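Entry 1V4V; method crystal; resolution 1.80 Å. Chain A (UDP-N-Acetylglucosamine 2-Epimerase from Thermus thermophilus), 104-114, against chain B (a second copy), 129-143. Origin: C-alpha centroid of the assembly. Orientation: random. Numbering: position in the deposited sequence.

Chain A 104-114: TFAVAWAAFLE
Chain B (129-143) NLKEPFPEEANRRLT

How do the two backbones lie? Chain A is helical from 104 to 113; chain B makes a type I turn from Asn B129 to Glu B132, has cis peptides before Pro B133 and Pro B135, and becomes helical at Glu B136. The helices run nearly antiparallel, at 158°, with axes 12.1 Å apart at closest. CA of Leu A113 lies 7.3 Å from CA of Pro B135.

Which bump fills the main hollow? Phe A112 (chi1 t, chi2 79°) reaches into a pocket lined by Leu B130, Phe B134, Pro B135 and Ala B138. Its CE2 lies 3.3 Å from CB of Ala B138, a tight contact for two carbons, and 3.5 Å from CE1 of Phe B134. Its CZ is 3.6 Å from O of Leu B130, at the ring edge. The two phenyl planes meet obliquely at 49°, centroids 5.4 Å apart.

What receives Leu B142? Its branches (chi1 m, chi2 t) meet two aromatic rings: CD2 lies 4.0 Å from CE1 of Phe A105, and CD1 lies 4.0 Å from NE1 of Trp A109. Both aromatics have chi1 t.

Is anything polar exchanged? No direct hydrogen bond crosses, but one water accepts from NE1 of Trp A109 (3.0 Å) and donates to OD1 of Asn B139 (2.6 Å), bridging the chains.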

ATOM      1  N   THR A 104      -8.520  -7.051  -3.338  1.00 20.44           N
ATOM      2  CA  THR A 104      -7.231  -7.201  -3.990  1.00 22.53           C
ATOM      3  C   THR A 104      -6.098  -6.801  -3.061  1.00 22.32           C
ATOM      4  O   THR A 104      -5.082  -7.494  -2.986  1.00 20.69           O
ATOM      5  CB  THR A 104      -7.169  -6.378  -5.295  1.00 26.53           C
ATOM      6  OG1 THR A 104      -7.923  -7.057  -6.308  1.00 28.31           O
ATOM      7  CG2 THR A 104      -5.734  -6.204  -5.770  1.00 26.86           C
ATOM      8  N   PHE A 105      -6.257  -5.692  -2.342  1.00 20.25           N
ATOM      9  CA  PHE A 105      -5.195  -5.299  -1.424  1.00 19.79           C
ATOM     10  C   PHE A 105      -5.099  -6.287  -0.265  1.00 18.92           C
ATOM     11  O   PHE A 105      -4.002  -6.655   0.155  1.00 19.91           O
ATOM     12  CB  PHE A 105      -5.419  -3.899  -0.837  1.00 19.21           C
ATOM     13  CG  PHE A 105      -4.481  -3.588   0.293  1.00 17.93           C
ATOM     14  CD1 PHE A 105      -3.106  -3.558   0.077  1.00 19.53           C
ATOM     15  CD2 PHE A 105      -4.958  -3.437   1.593  1.00 19.91           C
ATOM     16  CE1 PHE A 105      -2.212  -3.391   1.142  1.00 19.49           C
ATOM     17  CE2 PHE A 105      -4.074  -3.269   2.664  1.00 21.68           C
ATOM     18  CZ  PHE A 105      -2.699  -3.249   2.438  1.00 19.25           C
ATOM     19  N   ALA A 106      -6.246  -6.708   0.254  1.00 20.92           N
ATOM     20  CA  ALA A 106      -6.259  -7.641   1.376  1.00 22.14           C
ATOM     21  C   ALA A 106      -5.512  -8.918   1.005  1.00 22.86           C
ATOM     22  O   ALA A 106      -4.782  -9.475   1.824  1.00 23.04           O
ATOM     23  CB  ALA A 106      -7.693  -7.961   1.785  1.00 22.10           C
ATOM     24  N   VAL A 107      -5.688  -9.374  -0.234  1.00 21.86           N
ATOM     25  CA  VAL A 107      -5.008 -10.582  -0.698  1.00 22.56           C
ATOM     26  C   VAL A 107      -3.510 -10.332  -0.836  1.00 22.37           C
ATOM     27  O   VAL A 107      -2.697 -11.163  -0.430  1.00 23.10           O
ATOM     28  CB  VAL A 107      -5.591 -11.067  -2.054  1.00 22.74           C
ATOM     29  CG1 VAL A 107      -4.771 -12.225  -2.597  1.00 24.25           C
ATOM     30  CG2 VAL A 107      -7.039 -11.503  -1.863  1.00 23.53           C
ATOM     31  N   ALA A 108      -3.143  -9.182  -1.401  1.00 20.05           N
ATOM     32  CA  ALA A 108      -1.739  -8.828  -1.566  1.00 18.99           C
ATOM     33  C   ALA A 108      -1.055  -8.707  -0.202  1.00 22.14           C
ATOM     34  O   ALA A 108       0.101  -9.112  -0.036  1.00 21.06           O
ATOM     35  CB  ALA A 108      -1.611  -7.513  -2.327  1.00 19.97           C
ATOM     36  N   TRP A 109      -1.765  -8.152   0.776  1.00 20.65           N
ATOM     37  CA  TRP A 109      -1.180  -8.002   2.106  1.00 21.44           C
ATOM     38  C   TRP A 109      -1.023  -9.380   2.763  1.00 22.13           C
ATOM     39  O   TRP A 109      -0.034  -9.642   3.450  1.00 21.67           O
ATOM     40  CB  TRP A 109      -2.049  -7.078   2.966  1.00 24.20           C
ATOM     41  CG  TRP A 109      -1.388  -6.623   4.247  1.00 24.50           C
ATOM     42  CD1 TRP A 109      -0.048  -6.554   4.505  1.00 26.19           C
ATOM     43  CD2 TRP A 109      -2.046  -6.149   5.427  1.00 25.63           C
ATOM     44  NE1 TRP A 109       0.169  -6.067   5.773  1.00 25.40           N
ATOM     45  CE2 TRP A 109      -1.040  -5.810   6.360  1.00 26.35           C
ATOM     46  CE3 TRP A 109      -3.388  -5.976   5.787  1.00 25.88           C
ATOM     47  CZ2 TRP A 109      -1.336  -5.308   7.632  1.00 27.53           C
ATOM     48  CZ3 TRP A 109      -3.681  -5.476   7.053  1.00 28.71           C
ATOM     49  CH2 TRP A 109      -2.658  -5.149   7.957  1.00 27.34           C
ATOM     50  N   ALA A 110      -1.996 -10.258   2.535  1.00 21.00           N
ATOM     51  CA  ALA A 110      -1.950 -11.609   3.085  1.00 21.96           C
ATOM     52  C   ALA A 110      -0.721 -12.323   2.525  1.00 24.41           C
ATOM     53  O   ALA A 110       0.013 -12.982   3.259  1.00 23.56           O
ATOM     54  CB  ALA A 110      -3.215 -12.370   2.711  1.00 21.44           C
ATOM     55  N   ALA A 111      -0.500 -12.184   1.219  1.00 24.12           N
ATOM     56  CA  ALA A 111       0.644 -12.802   0.565  1.00 24.55           C
ATOM     57  C   ALA A 111       1.930 -12.254   1.164  1.00 25.67           C
ATOM     58  O   ALA A 111       2.846 -13.009   1.505  1.00 23.95           O
ATOM     59  CB  ALA A 111       0.607 -12.523  -0.934  1.00 24.22           C
ATOM     60  N   PHE A 112       2.002 -10.933   1.294  1.00 24.05           N
ATOM     61  CA  PHE A 112       3.189 -10.309   1.861  1.00 24.99           C
ATOM     62  C   PHE A 112       3.464 -10.826   3.279  1.00 22.66           C
ATOM     63  O   PHE A 112       4.604 -11.134   3.623  1.00 23.67           O
ATOM     64  CB  PHE A 112       3.029  -8.786   1.907  1.00 24.43           C
ATOM     65  CG  PHE A 112       4.224  -8.081   2.478  1.00 25.81           C
ATOM     66  CD1 PHE A 112       5.360  -7.874   1.703  1.00 25.91           C
ATOM     67  CD2 PHE A 112       4.239  -7.685   3.810  1.00 26.06           C
ATOM     68  CE1 PHE A 112       6.498  -7.284   2.249  1.00 28.75           C
ATOM     69  CE2 PHE A 112       5.374  -7.096   4.364  1.00 25.99           C
ATOM     70  CZ  PHE A 112       6.504  -6.897   3.579  1.00 26.35           C
ATOM     71  N   LEU A 113       2.420 -10.914   4.098  1.00 23.31           N
ATOM     72  CA  LEU A 113       2.580 -11.383   5.475  1.00 24.30           C
ATOM     73  C   LEU A 113       3.037 -12.839   5.551  1.00 26.60           C
ATOM     74  O   LEU A 113       3.641 -13.257   6.542  1.00 25.32           O
ATOM     75  CB  LEU A 113       1.274 -11.200   6.256  1.00 23.86           C
ATOM     76  CG  LEU A 113       0.887  -9.737   6.535  1.00 26.01           C
ATOM     77  CD1 LEU A 113      -0.445  -9.693   7.253  1.00 25.49           C
ATOM     78  CD2 LEU A 113       1.971  -9.058   7.372  1.00 27.48           C
ATOM     79  N   GLU A 114       2.748 -13.607   4.504  1.00 25.02           N
ATOM     80  CA  GLU A 114       3.140 -15.011   4.453  1.00 26.49           C
ATOM     81  C   GLU A 114       4.486 -15.158   3.753  1.00 27.26           C
ATOM     82  O   GLU A 114       4.974 -16.270   3.545  1.00 26.94           O
ATOM     83  CB  GLU A 114       2.070 -15.831   3.727  1.00 27.27           C
ATOM     84  CG  GLU A 114       0.753 -15.905   4.484  1.00 29.39           C
ATOM     85  CD  GLU A 114       0.914 -16.500   5.877  1.00 33.18           C
ATOM     86  OE1 GLU A 114       0.087 -16.187   6.759  1.00 35.76           O
ATOM     87  OE2 GLU A 114       1.864 -17.286   6.093  1.00 35.81           O
TER
ATOM     88  N   ASN B 129      14.338  -1.711   2.162  1.00 42.26           N
ATOM     89  CA  ASN B 129      14.208  -3.149   1.947  1.00 42.41           C
ATOM     90  C   ASN B 129      12.948  -3.666   2.643  1.00 41.34           C
ATOM     91  O   ASN B 129      12.864  -3.647   3.869  1.00 40.13           O
ATOM     92  CB  ASN B 129      15.434  -3.876   2.511  1.00 43.08           C
ATOM     93  CG  ASN B 129      15.469  -5.346   2.134  1.00 45.20           C
ATOM     94  OD1 ASN B 129      14.431  -6.000   2.023  1.00 44.22           O
ATOM     95  ND2 ASN B 129      16.674  -5.879   1.951  1.00 46.97           N
ATOM     96  N   LEU B 130      11.976  -4.127   1.862  1.00 42.55           N
ATOM     97  CA  LEU B 130      10.726  -4.649   2.421  1.00 43.67           C
ATOM     98  C   LEU B 130      10.929  -5.936   3.215  1.00 44.68           C
ATOM     99  O   LEU B 130      10.063  -6.338   3.988  1.00 45.37           O
ATOM    100  CB  LEU B 130       9.705  -4.918   1.311  1.00 43.71           C
ATOM    101  CG  LEU B 130       8.949  -3.740   0.695  1.00 44.02           C
ATOM    102  CD1 LEU B 130       8.054  -4.248  -0.427  1.00 43.67           C
ATOM    103  CD2 LEU B 130       8.115  -3.048   1.767  1.00 41.64           C
ATOM    104  N   LYS B 131      12.068  -6.589   3.014  1.00 46.46           N
ATOM    105  CA  LYS B 131      12.353  -7.830   3.725  1.00 47.79           C
ATOM    106  C   LYS B 131      13.090  -7.590   5.037  1.00 47.73           C
ATOM    107  O   LYS B 131      13.323  -8.528   5.804  1.00 48.42           O
ATOM    108  CB  LYS B 131      13.182  -8.771   2.846  1.00 49.81           C
ATOM    109  CG  LYS B 131      12.458  -9.287   1.617  1.00 52.00           C
ATOM    110  CD  LYS B 131      13.317 -10.296   0.871  1.00 53.11           C
ATOM    111  CE  LYS B 131      12.566 -10.899  -0.302  1.00 54.81           C
ATOM    112  NZ  LYS B 131      13.376 -11.934  -1.000  1.00 55.93           N
ATOM    113  N   GLU B 132      13.456  -6.339   5.297  1.00 46.72           N
ATOM    114  CA  GLU B 132      14.176  -6.009   6.520  1.00 45.53           C
ATOM    115  C   GLU B 132      14.130  -4.530   6.878  1.00 42.84           C
ATOM    116  O   GLU B 132      14.652  -3.691   6.147  1.00 42.49           O
ATOM    117  CB  GLU B 132      15.634  -6.459   6.401  1.00 48.57           C
ATOM    118  CG  GLU B 132      15.943  -7.685   7.231  1.00 53.43           C
ATOM    119  CD  GLU B 132      15.855  -7.403   8.719  1.00 55.08           C
ATOM    120  OE1 GLU B 132      15.628  -8.354   9.491  1.00 57.59           O
ATOM    121  OE2 GLU B 132      16.021  -6.231   9.117  1.00 56.77           O
ATOM    122  N   PRO B 133      13.509  -4.193   8.020  1.00 40.81           N
ATOM    123  CA  PRO B 133      12.871  -5.124   8.958  1.00 38.91           C
ATOM    124  C   PRO B 133      11.488  -5.575   8.496  1.00 38.19           C
ATOM    125  O   PRO B 133      10.717  -4.784   7.950  1.00 36.47           O
ATOM    126  CB  PRO B 133      12.809  -4.315  10.245  1.00 39.30           C
ATOM    127  CG  PRO B 133      12.538  -2.940   9.730  1.00 38.76           C
ATOM    128  CD  PRO B 133      13.504  -2.824   8.566  1.00 38.49           C
ATOM    129  N   PHE B 134      11.184  -6.850   8.721  1.00 36.89           N
ATOM    130  CA  PHE B 134       9.895  -7.426   8.345  1.00 35.81           C
ATOM    131  C   PHE B 134       9.057  -7.668   9.596  1.00 34.96           C
ATOM    132  O   PHE B 134       9.526  -8.297  10.545  1.00 36.25           O
ATOM    133  CB  PHE B 134      10.102  -8.758   7.621  1.00 36.17           C
ATOM    134  CG  PHE B 134       8.825  -9.497   7.346  1.00 36.81           C
ATOM    135  CD1 PHE B 134       8.049  -9.181   6.237  1.00 35.41           C
ATOM    136  CD2 PHE B 134       8.375 -10.481   8.221  1.00 36.28           C
ATOM    137  CE1 PHE B 134       6.843  -9.831   6.004  1.00 36.06           C
ATOM    138  CE2 PHE B 134       7.168 -11.138   7.997  1.00 37.52           C
ATOM    139  CZ  PHE B 134       6.399 -10.809   6.885  1.00 37.11           C
ATOM    140  N   PRO B 135       7.796  -7.208   9.609  1.00 31.73           N
ATOM    141  CA  PRO B 135       7.073  -6.476   8.564  1.00 30.67           C
ATOM    142  C   PRO B 135       7.035  -4.965   8.804  1.00 29.53           C
ATOM    143  O   PRO B 135       6.213  -4.265   8.209  1.00 27.97           O
ATOM    144  CB  PRO B 135       5.685  -7.081   8.652  1.00 29.23           C
ATOM    145  CG  PRO B 135       5.504  -7.162  10.136  1.00 31.08           C
ATOM    146  CD  PRO B 135       6.852  -7.703  10.630  1.00 32.22           C
ATOM    147  N   GLU B 136       7.919  -4.472   9.668  1.00 27.55           N
ATOM    148  CA  GLU B 136       7.959  -3.049  10.006  1.00 28.46           C
ATOM    149  C   GLU B 136       8.156  -2.075   8.846  1.00 28.06           C
ATOM    150  O   GLU B 136       7.475  -1.052   8.787  1.00 28.56           O
ATOM    151  CB  GLU B 136       9.029  -2.776  11.072  1.00 28.95           C
ATOM    152  CG  GLU B 136       8.698  -3.312  12.460  1.00 31.66           C
ATOM    153  CD  GLU B 136       9.082  -4.769  12.644  1.00 34.21           C
ATOM    154  OE1 GLU B 136       8.771  -5.330  13.713  1.00 36.46           O
ATOM    155  OE2 GLU B 136       9.701  -5.351  11.727  1.00 32.85           O
ATOM    156  N   GLU B 137       9.086  -2.367   7.938  1.00 25.90           N
ATOM    157  CA  GLU B 137       9.327  -1.470   6.805  1.00 26.23           C
ATOM    158  C   GLU B 137       8.041  -1.317   5.991  1.00 25.57           C
ATOM    159  O   GLU B 137       7.676  -0.207   5.601  1.00 25.49           O
ATOM    160  CB  GLU B 137      10.452  -2.009   5.914  1.00 28.31           C
ATOM    161  CG  GLU B 137      10.730  -1.199   4.647  1.00 31.80           C
ATOM    162  CD  GLU B 137      11.425   0.129   4.903  1.00 31.74           C
ATOM    163  OE1 GLU B 137      11.775   0.810   3.915  1.00 35.47           O
ATOM    164  OE2 GLU B 137      11.631   0.493   6.076  1.00 34.72           O
ATOM    165  N   ALA B 138       7.358  -2.428   5.736  1.00 23.26           N
ATOM    166  CA  ALA B 138       6.106  -2.375   4.985  1.00 23.02           C
ATOM    167  C   ALA B 138       5.049  -1.618   5.788  1.00 21.93           C
ATOM    168  O   ALA B 138       4.331  -0.783   5.238  1.00 22.68           O
ATOM    169  CB  ALA B 138       5.612  -3.789   4.671  1.00 22.92           C
ATOM    170  N   ASN B 139       4.959  -1.903   7.087  1.00 21.53           N
ATOM    171  CA  ASN B 139       3.972  -1.246   7.943  1.00 21.43           C
ATOM    172  C   ASN B 139       4.069   0.272   7.873  1.00 21.97           C
ATOM    173  O   ASN B 139       3.059   0.958   7.719  1.00 19.31           O
ATOM    174  CB  ASN B 139       4.126  -1.667   9.413  1.00 20.46           C
ATOM    175  CG  ASN B 139       3.823  -3.137   9.650  1.00 25.29           C
ATOM    176  OD1 ASN B 139       3.088  -3.767   8.889  1.00 24.49           O
ATOM    177  ND2 ASN B 139       4.379  -3.685  10.726  1.00 23.31           N
ATOM    178  N   ARG B 140       5.278   0.810   7.990  1.00 21.48           N
ATOM    179  CA  ARG B 140       5.397   2.263   7.955  1.00 21.72           C
ATOM    180  C   ARG B 140       5.127   2.844   6.579  1.00 19.63           C
ATOM    181  O   ARG B 140       4.550   3.922   6.472  1.00 18.55           O
ATOM    182  CB  ARG B 140       6.758   2.723   8.492  1.00 23.83           C
ATOM    183  CG  ARG B 140       7.969   2.068   7.883  1.00 28.58           C
ATOM    184  CD  ARG B 140       9.180   2.333   8.780  1.00 32.68           C
ATOM    185  NE  ARG B 140      10.390   1.680   8.297  1.00 34.31           N
ATOM    186  CZ  ARG B 140      11.444   1.416   9.064  1.00 38.77           C
ATOM    187  NH1 ARG B 140      12.511   0.817   8.551  1.00 37.97           N
ATOM    188  NH2 ARG B 140      11.425   1.741  10.351  1.00 35.70           N
ATOM    189  N   ARG B 141       5.514   2.131   5.525  1.00 19.00           N
ATOM    190  CA  ARG B 141       5.260   2.627   4.180  1.00 19.76           C
ATOM    191  C   ARG B 141       3.763   2.630   3.899  1.00 18.84           C
ATOM    192  O   ARG B 141       3.243   3.593   3.339  1.00 19.15           O
ATOM    193  CB  ARG B 141       5.997   1.778   3.129  1.00 22.29           C
ATOM    194  CG  ARG B 141       7.513   2.011   3.098  1.00 26.89           C
ATOM    195  CD  ARG B 141       8.177   1.207   1.984  1.00 29.04           C
ATOM    196  NE  ARG B 141       7.695   1.606   0.663  1.00 36.23           N
ATOM    197  CZ  ARG B 141       7.906   0.915  -0.455  1.00 37.58           C
ATOM    198  NH1 ARG B 141       8.594  -0.220  -0.422  1.00 38.53           N
ATOM    199  NH2 ARG B 141       7.420   1.353  -1.608  1.00 36.96           N
ATOM    200  N   LEU B 142       3.075   1.555   4.292  1.00 17.61           N
ATOM    201  CA  LEU B 142       1.628   1.448   4.083  1.00 16.47           C
ATOM    202  C   LEU B 142       0.917   2.556   4.852  1.00 18.02           C
ATOM    203  O   LEU B 142       0.011   3.215   4.335  1.00 17.82           O
ATOM    204  CB  LEU B 142       1.115   0.093   4.575  1.00 16.93           C
ATOM    205  CG  LEU B 142       1.521  -1.160   3.793  1.00 18.87           C
ATOM    206  CD1 LEU B 142       1.121  -2.396   4.595  1.00 16.43           C
ATOM    207  CD2 LEU B 142       0.838  -1.163   2.416  1.00 18.65           C
ATOM    208  N   THR B 143       1.327   2.754   6.099  1.00 17.67           N
ATOM    209  CA  THR B 143       0.722   3.789   6.917  1.00 18.47           C
ATOM    210  C   THR B 143       0.867   5.162   6.261  1.00 19.37           C
ATOM    211  O   THR B 143      -0.082   5.948   6.230  1.00 17.26           O
ATOM    212  CB  THR B 143       1.361   3.839   8.314  1.00 18.54           C
ATOM    213  OG1 THR B 143       1.135   2.594   8.992  1.00 19.33           O
ATOM    214  CG2 THR B 143       0.762   4.986   9.130  1.00 20.55           C
TER
HETATM  215  O   HOH W   1       2.929  -5.277   6.781  1.00 28.76           O